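Local structure of flavodoxin (Fusobacterium nucleatum, 6OHK) at residues A[5-11]-A[49-55]. The protein binds flavin mononucleotide and carries electrons, probably serving as a low-potential donor to a range of redox enzymes. The protein carries 1 engineered substitution. Residues are numbered along the deposited sequence; the frame is centred on the assembly and turned at random.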
ATOM      1  N   LYS A   5      10.066 -15.139  -3.176  1.00 12.27           N
ATOM      2  CA  LYS A   5      10.080 -15.131  -1.723  1.00 12.06           C
ATOM      3  C   LYS A   5       8.704 -14.728  -1.206  1.00 11.29           C
ATOM      4  O   LYS A   5       7.933 -14.046  -1.890  1.00 11.36           O
ATOM      5  CB  LYS A   5      11.151 -14.186  -1.194  1.00 12.89           C
ATOM      6  CG  LYS A   5      12.527 -14.719  -1.509  1.00 16.84           C
ATOM      7  CD  LYS A   5      13.646 -13.824  -1.042  1.00 18.68           C
ATOM      8  CE  LYS A   5      14.993 -14.541  -1.177  1.00 30.14           C
ATOM      9  NZ  LYS A   5      16.149 -13.625  -0.957  1.00 45.54           N
ATOM     10  N   THR A   6       8.395 -15.163   0.000  1.00 11.29           N
ATOM     11  CA  THR A   6       7.093 -14.891   0.579  1.00 11.00           C
ATOM     12  C   THR A   6       6.827 -13.391   0.634  1.00 10.46           C
ATOM     13  O   THR A   6       7.706 -12.598   1.000  1.00 11.28           O
ATOM     14  CB  THR A   6       7.032 -15.484   1.981  1.00 12.22           C
ATOM     15  OG1 THR A   6       7.291 -16.893   1.862  1.00 14.33           O
ATOM     16  CG2 THR A   6       5.687 -15.281   2.633  1.00 12.84           C
ATOM     17  N   ILE A   7       5.603 -13.031   0.290  1.00 10.03           N
ATOM     18  CA  ILE A   7       5.141 -11.650   0.330  1.00  9.62           C
ATOM     19  C   ILE A   7       4.463 -11.397   1.668  1.00  9.62           C
ATOM     20  O   ILE A   7       3.528 -12.101   2.045  1.00 10.91           O
ATOM     21  CB  ILE A   7       4.169 -11.403  -0.823  1.00 10.43           C
ATOM     22  CG1 ILE A   7       4.854 -11.624  -2.175  1.00 10.76           C
ATOM     23  CG2 ILE A   7       3.602  -9.993  -0.738  1.00 10.99           C
ATOM     24  CD1 ILE A   7       3.891 -11.910  -3.317  1.00 12.98           C
ATOM     25  N   GLY A   8       4.935 -10.394   2.380  1.00  8.53           N
ATOM     26  CA  GLY A   8       4.270  -9.953   3.600  1.00  8.53           C
ATOM     27  C   GLY A   8       3.276  -8.853   3.318  1.00  8.01           C
ATOM     28  O   GLY A   8       3.659  -7.812   2.778  1.00  8.27           O
ATOM     29  N   ILE A   9       2.019  -9.080   3.659  1.00  8.59           N
ATOM     30  CA  ILE A   9       0.942  -8.118   3.456  1.00  7.77           C
ATOM     31  C   ILE A   9       0.552  -7.556   4.808  1.00  8.03           C
ATOM     32  O   ILE A   9       0.169  -8.318   5.710  1.00  9.29           O
ATOM     33  CB  ILE A   9      -0.264  -8.793   2.792  1.00  8.60           C
ATOM     34  CG1 ILE A   9       0.146  -9.514   1.509  1.00 10.14           C
ATOM     35  CG2 ILE A   9      -1.366  -7.773   2.558  1.00 10.15           C
ATOM     36  CD1 ILE A   9      -0.966 -10.363   0.927  1.00 12.92           C
ATOM     37  N   PHE A  10       0.654  -6.252   4.969  1.00  7.54           N
ATOM     38  CA  PHE A  10       0.384  -5.577   6.237  1.00  7.36           C
ATOM     39  C   PHE A  10      -0.683  -4.521   6.002  1.00  7.55           C
ATOM     40  O   PHE A  10      -0.542  -3.719   5.082  1.00  7.86           O
ATOM     41  CB  PHE A  10       1.650  -4.910   6.743  1.00  7.91           C
ATOM     42  CG  PHE A  10       2.703  -5.913   7.172  1.00  8.24           C
ATOM     43  CD1 PHE A  10       3.535  -6.552   6.241  1.00  8.11           C
ATOM     44  CD2 PHE A  10       2.825  -6.267   8.501  1.00  8.65           C
ATOM     45  CE1 PHE A  10       4.425  -7.508   6.645  1.00  9.14           C
ATOM     46  CE2 PHE A  10       3.735  -7.230   8.905  1.00  9.10           C
ATOM     47  CZ  PHE A  10       4.518  -7.838   7.982  1.00  9.67           C
ATOM     48  N   TYR A  11      -1.755  -4.551   6.792  1.00  7.53           N
ATOM     49  CA  TYR A  11      -2.868  -3.629   6.583  1.00  7.49           C
ATOM     50  C   TYR A  11      -3.384  -3.119   7.915  1.00  7.77           C
ATOM     51  O   TYR A  11      -3.107  -3.687   8.970  1.00  8.77           O
ATOM     52  CB  TYR A  11      -3.999  -4.287   5.770  1.00  8.61           C
ATOM     53  CG  TYR A  11      -4.796  -5.258   6.570  1.00  9.68           C
ATOM     54  CD1 TYR A  11      -4.360  -6.559   6.763  1.00 10.93           C
ATOM     55  CD2 TYR A  11      -5.994  -4.874   7.179  1.00 10.74           C
ATOM     56  CE1 TYR A  11      -5.082  -7.447   7.543  1.00 12.95           C
ATOM     57  CE2 TYR A  11      -6.715  -5.766   7.967  1.00 13.67           C
ATOM     58  CZ  TYR A  11      -6.245  -7.045   8.136  1.00 12.79           C
ATOM     59  OH  TYR A  11      -7.028  -7.900   8.956  1.00 16.20           O
ATOM     60  N   PHE A  49      10.412 -10.003   5.789  1.00 11.31           N
ATOM     61  CA  PHE A  49      10.069 -10.211   4.400  1.00 11.85           C
ATOM     62  C   PHE A  49      10.910  -9.313   3.520  1.00 12.65           C
ATOM     63  O   PHE A  49      11.204  -8.165   3.862  1.00 14.57           O
ATOM     64  CB  PHE A  49       8.585  -9.878   4.170  1.00 11.60           C
ATOM     65  CG  PHE A  49       7.682 -10.731   4.979  1.00 11.20           C
ATOM     66  CD1 PHE A  49       7.280 -11.950   4.500  1.00 13.57           C
ATOM     67  CD2 PHE A  49       7.290 -10.372   6.255  1.00 10.87           C
ATOM     68  CE1 PHE A  49       6.501 -12.790   5.251  1.00 15.60           C
ATOM     69  CE2 PHE A  49       6.536 -11.188   7.015  1.00 12.27           C
ATOM     70  CZ  PHE A  49       6.127 -12.397   6.532  1.00 14.56           C
ATOM     71  N   GLU A  50      11.238  -9.822   2.338  1.00 10.98           N
ATOM     72  CA  GLU A  50      11.882  -9.019   1.312  1.00 10.51           C
ATOM     73  C   GLU A  50      10.896  -8.412   0.348  1.00 10.20           C
ATOM     74  O   GLU A  50      11.232  -7.428  -0.304  1.00 12.80           O
ATOM     75  CB  GLU A  50      12.908  -9.854   0.540  1.00 14.07           C
ATOM     76  CG  GLU A  50      14.019 -10.426   1.477  1.00 23.05           C
ATOM     77  CD  GLU A  50      15.178 -11.076   0.727  1.00 48.86           C
ATOM     78  OE1 GLU A  50      15.328 -10.838  -0.491  1.00 37.59           O
ATOM     79  OE2 GLU A  50      15.947 -11.826   1.369  1.00 58.12           O
ATOM     80  N   ASN A  51       9.742  -9.032   0.187  1.00  9.39           N
ATOM     81  CA  ASN A  51       8.674  -8.547  -0.661  1.00  9.26           C
ATOM     82  C   ASN A  51       7.527  -8.137   0.245  1.00  8.54           C
ATOM     83  O   ASN A  51       7.092  -8.941   1.073  1.00  9.42           O
ATOM     84  CB  ASN A  51       8.184  -9.671  -1.575  1.00 10.31           C
ATOM     85  CG  ASN A  51       9.247 -10.155  -2.529  1.00 10.09           C
ATOM     86  OD1 ASN A  51      10.078  -9.367  -2.973  1.00 11.05           O
ATOM     87  ND2 ASN A  51       9.212 -11.447  -2.864  1.00 11.02           N
ATOM     88  N   LEU A  52       7.037  -6.904   0.103  1.00  7.98           N
ATOM     89  CA  LEU A  52       6.031  -6.347   0.999  1.00  8.16           C
ATOM     90  C   LEU A  52       4.945  -5.636   0.227  1.00  7.50           C
ATOM     91  O   LEU A  52       5.203  -4.963  -0.771  1.00  8.61           O
ATOM     92  CB  LEU A  52       6.692  -5.320   1.909  1.00  8.29           C
ATOM     93  CG  LEU A  52       7.607  -5.880   2.991  1.00  9.79           C
ATOM     94  CD1 LEU A  52       8.485  -4.779   3.553  1.00 12.76           C
ATOM     95  CD2 LEU A  52       6.812  -6.514   4.118  1.00 10.04           C
ATOM     96  N   ILE A  53       3.725  -5.763   0.733  1.00  7.88           N
ATOM     97  CA  ILE A  53       2.589  -4.941   0.318  1.00  7.21           C
ATOM     98  C   ILE A  53       2.016  -4.302   1.571  1.00  7.24           C
ATOM     99  O   ILE A  53       1.593  -5.016   2.492  1.00  8.22           O
ATOM    100  CB  ILE A  53       1.530  -5.792  -0.394  1.00  7.50           C
ATOM    101  CG1 ILE A  53       2.103  -6.422  -1.662  1.00  8.60           C
ATOM    102  CG2 ILE A  53       0.273  -4.949  -0.684  1.00  9.11           C
ATOM    103  CD1 ILE A  53       1.170  -7.424  -2.333  1.00  9.74           C
ATOM    104  N   LEU A  54       2.037  -2.980   1.640  1.00  7.37           N
ATOM    105  CA  LEU A  54       1.572  -2.225   2.805  1.00  7.15           C
ATOM    106  C   LEU A  54       0.329  -1.461   2.405  1.00  7.52           C
ATOM    107  O   LEU A  54       0.340  -0.749   1.402  1.00  8.54           O
ATOM    108  CB  LEU A  54       2.646  -1.242   3.285  1.00  8.01           C
ATOM    109  CG  LEU A  54       4.064  -1.797   3.412  1.00  8.86           C
ATOM    110  CD1 LEU A  54       4.971  -0.703   3.967  1.00 10.58           C
ATOM    111  CD2 LEU A  54       4.165  -3.043   4.268  1.00  8.50           C
ATOM    112  N   VAL A  55      -0.752  -1.646   3.154  1.00  7.01           N
ATOM    113  CA  VAL A  55      -2.088  -1.177   2.780  1.00  7.88           C
ATOM    114  C   VAL A  55      -2.654  -0.318   3.899  1.00  7.86           C
ATOM    115  O   VAL A  55      -2.664  -0.723   5.062  1.00  8.13           O
ATOM    116  CB  VAL A  55      -3.023  -2.373   2.537  1.00  8.71           C
ATOM    117  CG1 VAL A  55      -4.365  -1.886   2.008  1.00  9.64           C
ATOM    118  CG2 VAL A  55      -2.391  -3.423   1.635  1.00  8.85           C
TER
HETATM  119  O   HOH W   1      10.305 -12.368   1.748  1.00 15.36           O
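Phe49 covers Gly8 and meets the edge of the Phe10 ring on one face of the flavodoxin fold's central parallel sheet, where strand 7-11 runs beside strand 51-55. The Phe49 ring lies flat on the glycine, with Gly8 CA 3.8 Å from the ring centroid in a CH-pi contact; the absence of a side chain there lets the ring settle on the backbone. Phe10 CZ approaches Phe49 CE2 at 4.0 Å, while Phe10 CE1 touches Leu52 CD2 at 3.6 Å. With CG beside its backbone N (chi1 -69°), Phe10 also runs alongside Leu54, CB against CD2, and on the same face its ring stacks on Phe37. The other face carries Ile7, Ile9, Tyr11, Asn51, Ile53 and Val55; Ile7 CG2 packs on Ile53 CD1, and Ile53 and Val55 continue onto helix 17-28, where Val55 touches Thr18, an FMN-binding residue.

Between these layers the backbones pair in register. Gly8 N donates to Asn51 O, and Ile53 N to Gly8 O; Phe10 then bonds through N to Ile53 O and through O to Val55 N.

Ahead of the strands, a water bridges Thr6 O and Glu50 N. At the start of its strand, Asn51 ND2 donates a hydrogen bond to Lys5 O, 3.1 Å, from above the carbonyl plane, while its OD1 accepts from Lys170 N. Outermost, the extended Lys5 chain brings NZ to the Glu50 carboxylate, 2.9 Å from both OE1 and OE2, in a salt bridge whose two hydrogen bonds are weak.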